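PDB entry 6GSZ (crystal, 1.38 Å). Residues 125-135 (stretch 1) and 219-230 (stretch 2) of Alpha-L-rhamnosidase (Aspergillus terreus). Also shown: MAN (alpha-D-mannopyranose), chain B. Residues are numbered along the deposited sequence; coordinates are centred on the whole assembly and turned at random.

Stretch 1, residues 125-135: VDATHRPIQFR
Stretch 2 (219-230) KRNIYGDTLGLL

Contact between residues 125-135 and 219-230 of one chain of the Aspergillus terreus alpha-L-rhamnosidase, burying 526 Å² summed over both sides. Each stretch begins as loop and ends in a strand, 132-135 and 228-230. Both run in the same direction, with CA-CA pairs T128-R220 at 7.8 Å, I132-L227 at 7.3 Å and F134-L229 at 8.1 Å; side chains, rather than backbone hydrogen bonds, bridge the gap. D126 (phi/psi 59/41) and N221 (56/42) take left-handed turns, G224 is extended at 179/171, and from R130 onward stretch 1 stays extended.

One direct hydrogen bond crosses the contact. H129 (chi1 -60°, chi2 -60°) points its CB toward stretch 2 and donates from NE2 to OD1 of N221 (2.7 Å, N-H...O angle 173°). The acceptor lies at the ring edge, near its plane, where the N-H is directed, so the bond is almost straight. N221 starts out sideways, but its m rotamer (chi2 -43°) brings the amide to the imidazole. D225 O is 3.2 Å from H129 CE1, yet makes no hydrogen bond with NE2 because the angle is poor.

R220 (chi p, t, p, -93°) lays one guanidinium face against the backbone at A127 C and T128 N. Its NH1 is 3.5 Å from T128 CA; T128 N and R220 NH1, also 3.5 Å apart, are both donors, so this approach is packing alone. R220 CD reaches A127 O at 3.6 Å.

L227 (m, t) has the largest area covered by the other stretch, 100 Å². Its CD1 approaches R130 O at 3.4 Å, P131 CA at 3.9 Å and CG1 of I132 (m, m) at 4.0 Å, while its CG lies 4.1 Å from H129 CB. Farther along, L229 (t, p) and F134 (chi1 -67°, chi2 -91°) point toward each other: L229 CD2 is 3.8 Å from F134 CB, and L229 CB sits 4.3 Å from the F134 ring centroid, 13° off the normal, a CH-pi contact over one face. L227 O lies at the ring edge, 4.3 Å from F134 CZ.

Water 1 joins the stretches by accepting from A127 N (3.1 Å) and N221 ND2 (3.0 Å). Water 2 accepts from R220 NH1 (2.8 Å) and donates weakly to T128 OG1 (3.5 Å). Mannose donates from O4 to R220 O and from O6 to N221 O, both at 2.8 Å, both to backbone carbonyls.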

# COMPACT_ATOMS: atom_id res chain seq x y z
N VAL A 125 7.07 24.82 21.81
CA VAL A 125 7.40 23.91 22.90
C VAL A 125 6.11 23.22 23.36
O VAL A 125 5.08 23.85 23.64
CB VAL A 125 8.06 24.65 24.07
CG1 VAL A 125 8.32 23.71 25.24
CG2 VAL A 125 9.36 25.30 23.61
N ASP A 126 6.15 21.88 23.33
CA ASP A 126 5.07 21.02 23.87
C ASP A 126 3.77 21.36 23.14
O ASP A 126 2.71 21.42 23.74
CB ASP A 126 4.96 21.17 25.39
CG ASP A 126 6.16 20.62 26.17
OD1 ASP A 126 6.75 19.59 25.73
OD2 ASP A 126 6.51 21.21 27.23
N ALA A 127 3.86 21.57 21.82
CA ALA A 127 2.67 21.98 21.05
C ALA A 127 2.87 21.70 19.56
O ALA A 127 4.00 21.60 19.08
CB ALA A 127 2.32 23.44 21.29
N THR A 128 1.76 21.69 18.82
CA THR A 128 1.81 21.50 17.40
C THR A 128 2.57 22.64 16.72
O THR A 128 2.63 23.77 17.21
CB THR A 128 0.39 21.33 16.83
OG1 THR A 128 0.46 20.88 15.49
CG2 THR A 128 -0.46 22.58 16.83
N HIS A 129 3.16 22.36 15.58
CA HIS A 129 3.98 23.30 14.85
C HIS A 129 3.18 23.97 13.74
O HIS A 129 2.73 23.34 12.78
CB HIS A 129 5.22 22.62 14.27
CG HIS A 129 6.08 22.02 15.32
ND1 HIS A 129 6.65 22.79 16.32
CD2 HIS A 129 6.39 20.76 15.62
CE1 HIS A 129 7.33 22.03 17.14
NE2 HIS A 129 7.21 20.75 16.70
N ARG A 130 3.07 25.28 13.83
CA ARG A 130 2.46 26.05 12.76
C ARG A 130 3.34 25.96 11.51
O ARG A 130 4.55 26.10 11.60
CB ARG A 130 2.33 27.51 13.20
CG ARG A 130 1.63 28.34 12.14
CD ARG A 130 1.14 29.63 12.74
NE ARG A 130 0.51 30.47 11.71
CZ ARG A 130 0.18 31.74 11.95
NH1 ARG A 130 0.34 32.24 13.17
NH2 ARG A 130 -0.30 32.48 10.95
N PRO A 131 2.78 25.68 10.31
CA PRO A 131 3.62 25.58 9.12
C PRO A 131 4.41 26.85 8.84
O PRO A 131 3.96 27.98 9.20
CB PRO A 131 2.59 25.29 8.02
CG PRO A 131 1.54 24.50 8.76
CD PRO A 131 1.38 25.28 10.04
N ILE A 132 5.57 26.68 8.23
CA ILE A 132 6.47 27.76 7.89
C ILE A 132 6.59 27.88 6.37
O ILE A 132 6.76 26.84 5.69
CB ILE A 132 7.84 27.55 8.53
CG1 ILE A 132 7.73 27.54 10.06
CG2 ILE A 132 8.84 28.54 7.96
CD1 ILE A 132 7.40 28.85 10.67
N GLN A 133 6.47 29.09 5.84
CA GLN A 133 6.74 29.43 4.48
C GLN A 133 8.21 29.82 4.37
O GLN A 133 8.68 30.65 5.14
CB GLN A 133 5.84 30.57 4.00
CG GLN A 133 4.35 30.23 4.03
CD GLN A 133 3.44 31.40 3.73
OE1 GLN A 133 2.36 31.24 3.21
NE2 GLN A 133 3.82 32.61 4.15
N PHE A 134 8.90 29.30 3.37
CA PHE A 134 10.28 29.59 3.06
C PHE A 134 10.33 30.14 1.64
O PHE A 134 9.65 29.61 0.77
CB PHE A 134 11.12 28.33 3.08
CG PHE A 134 11.28 27.67 4.43
CD1 PHE A 134 12.33 28.00 5.26
CD2 PHE A 134 10.40 26.68 4.86
CE1 PHE A 134 12.48 27.42 6.52
CE2 PHE A 134 10.54 26.09 6.12
CZ PHE A 134 11.60 26.43 6.93
N ARG A 135 11.12 31.20 1.41
CA ARG A 135 11.18 31.72 0.08
C ARG A 135 12.60 32.19 -0.29
O ARG A 135 13.40 32.57 0.55
CB ARG A 135 10.19 32.87 -0.15
CG ARG A 135 10.60 34.22 0.44
CD ARG A 135 9.51 35.28 0.28
NE ARG A 135 9.07 35.48 -1.08
CZ ARG A 135 9.66 36.22 -2.01
NH1 ARG A 135 10.73 36.96 -1.70
NH2 ARG A 135 9.14 36.23 -3.24
N LYS A 219 2.76 10.91 20.92
CA LYS A 219 3.96 11.66 21.23
C LYS A 219 4.26 12.54 20.02
O LYS A 219 4.03 12.15 18.89
CB LYS A 219 5.16 10.75 21.48
CG LYS A 219 5.01 9.80 22.66
CD LYS A 219 6.21 8.89 22.91
CE LYS A 219 6.02 7.99 24.12
NZ LYS A 219 6.84 6.76 24.02
N ARG A 220 4.73 13.76 20.29
CA ARG A 220 5.14 14.63 19.21
C ARG A 220 6.67 14.75 19.19
O ARG A 220 7.38 14.25 20.09
CB ARG A 220 4.44 15.98 19.23
CG ARG A 220 4.78 16.83 20.43
CD ARG A 220 4.21 18.27 20.36
NE ARG A 220 2.78 18.30 20.67
CZ ARG A 220 1.79 18.22 19.79
NH1 ARG A 220 2.03 18.23 18.49
NH2 ARG A 220 0.56 18.07 20.22
N ASN A 221 7.17 15.44 18.15
CA ASN A 221 8.61 15.70 18.01
C ASN A 221 9.42 14.40 18.04
O ASN A 221 10.51 14.34 18.63
CB ASN A 221 9.10 16.69 19.08
CG ASN A 221 8.38 18.01 18.98
OD1 ASN A 221 8.20 18.50 17.87
ND2 ASN A 221 8.03 18.59 20.13
N ILE A 222 8.91 13.37 17.33
CA ILE A 222 9.51 12.05 17.45
C ILE A 222 10.91 12.03 16.78
O ILE A 222 11.88 11.45 17.32
CB ILE A 222 8.59 10.96 16.86
CG1 ILE A 222 7.33 10.84 17.73
CG2 ILE A 222 9.30 9.62 16.75
CD1 ILE A 222 6.23 9.98 17.13
N TYR A 223 10.99 12.63 15.59
CA TYR A 223 12.21 12.59 14.79
C TYR A 223 13.04 13.87 14.92
O TYR A 223 14.25 13.89 14.67
CB TYR A 223 11.90 12.33 13.32
CG TYR A 223 11.25 10.99 13.12
CD1 TYR A 223 12.02 9.85 12.96
CD2 TYR A 223 9.87 10.84 13.12
CE1 TYR A 223 11.44 8.60 12.76
CE2 TYR A 223 9.28 9.59 12.95
CZ TYR A 223 10.07 8.47 12.77
OH TYR A 223 9.46 7.25 12.53
N GLY A 224 12.40 14.95 15.37
CA GLY A 224 12.97 16.30 15.53
C GLY A 224 11.86 17.18 16.03
O GLY A 224 10.71 16.80 16.06
N ASP A 225 12.22 18.40 16.42
CA ASP A 225 11.24 19.32 17.01
C ASP A 225 11.10 20.59 16.20
O ASP A 225 10.43 21.53 16.68
CB ASP A 225 11.58 19.66 18.46
CG ASP A 225 12.83 20.47 18.68
OD1 ASP A 225 13.54 20.79 17.71
OD2 ASP A 225 13.03 20.85 19.84
N THR A 226 11.73 20.67 15.02
CA THR A 226 11.83 21.92 14.24
C THR A 226 11.51 21.64 12.76
O THR A 226 12.06 20.71 12.16
CB THR A 226 13.20 22.57 14.42
OG1 THR A 226 13.41 22.82 15.82
CG2 THR A 226 13.29 23.89 13.67
N LEU A 227 10.58 22.39 12.15
CA LEU A 227 10.30 22.23 10.73
C LEU A 227 11.52 22.63 9.90
O LEU A 227 12.15 23.63 10.16
CB LEU A 227 9.11 23.10 10.31
CG LEU A 227 7.81 22.84 11.05
CD1 LEU A 227 6.69 23.72 10.55
CD2 LEU A 227 7.41 21.41 10.97
N GLY A 228 11.87 21.80 8.92
CA GLY A 228 13.04 22.02 8.11
C GLY A 228 12.82 21.73 6.63
O GLY A 228 11.97 20.90 6.29
N LEU A 229 13.60 22.39 5.78
CA LEU A 229 13.50 22.26 4.32
C LEU A 229 14.90 21.98 3.76
O LEU A 229 15.87 22.65 4.11
CB LEU A 229 13.01 23.60 3.74
CG LEU A 229 13.03 23.71 2.22
CD1 LEU A 229 12.08 22.71 1.58
CD2 LEU A 229 12.75 25.11 1.77
N LEU A 230 15.00 20.99 2.86
CA LEU A 230 16.21 20.81 2.05
C LEU A 230 15.78 20.91 0.58
O LEU A 230 14.90 20.14 0.15
CB LEU A 230 16.80 19.43 2.33
CG LEU A 230 18.06 19.08 1.50
CD1 LEU A 230 19.22 20.03 1.85
CD2 LEU A 230 18.46 17.62 1.72
C1 MAN B . 10.57 12.87 25.18
C2 MAN B . 9.06 13.01 25.31
C3 MAN B . 8.35 12.37 24.12
C4 MAN B . 8.94 12.90 22.80
C5 MAN B . 10.46 12.67 22.79
C6 MAN B . 11.04 13.11 21.44
O2 MAN B . 8.71 14.40 25.39
O3 MAN B . 6.96 12.61 24.24
O4 MAN B . 8.48 12.21 21.64
O5 MAN B . 11.05 13.35 23.92
O6 MAN B . 10.80 14.51 21.43
O HOH W 1 6.46 21.11 20.18
O HOH W 2 0.42 17.51 16.31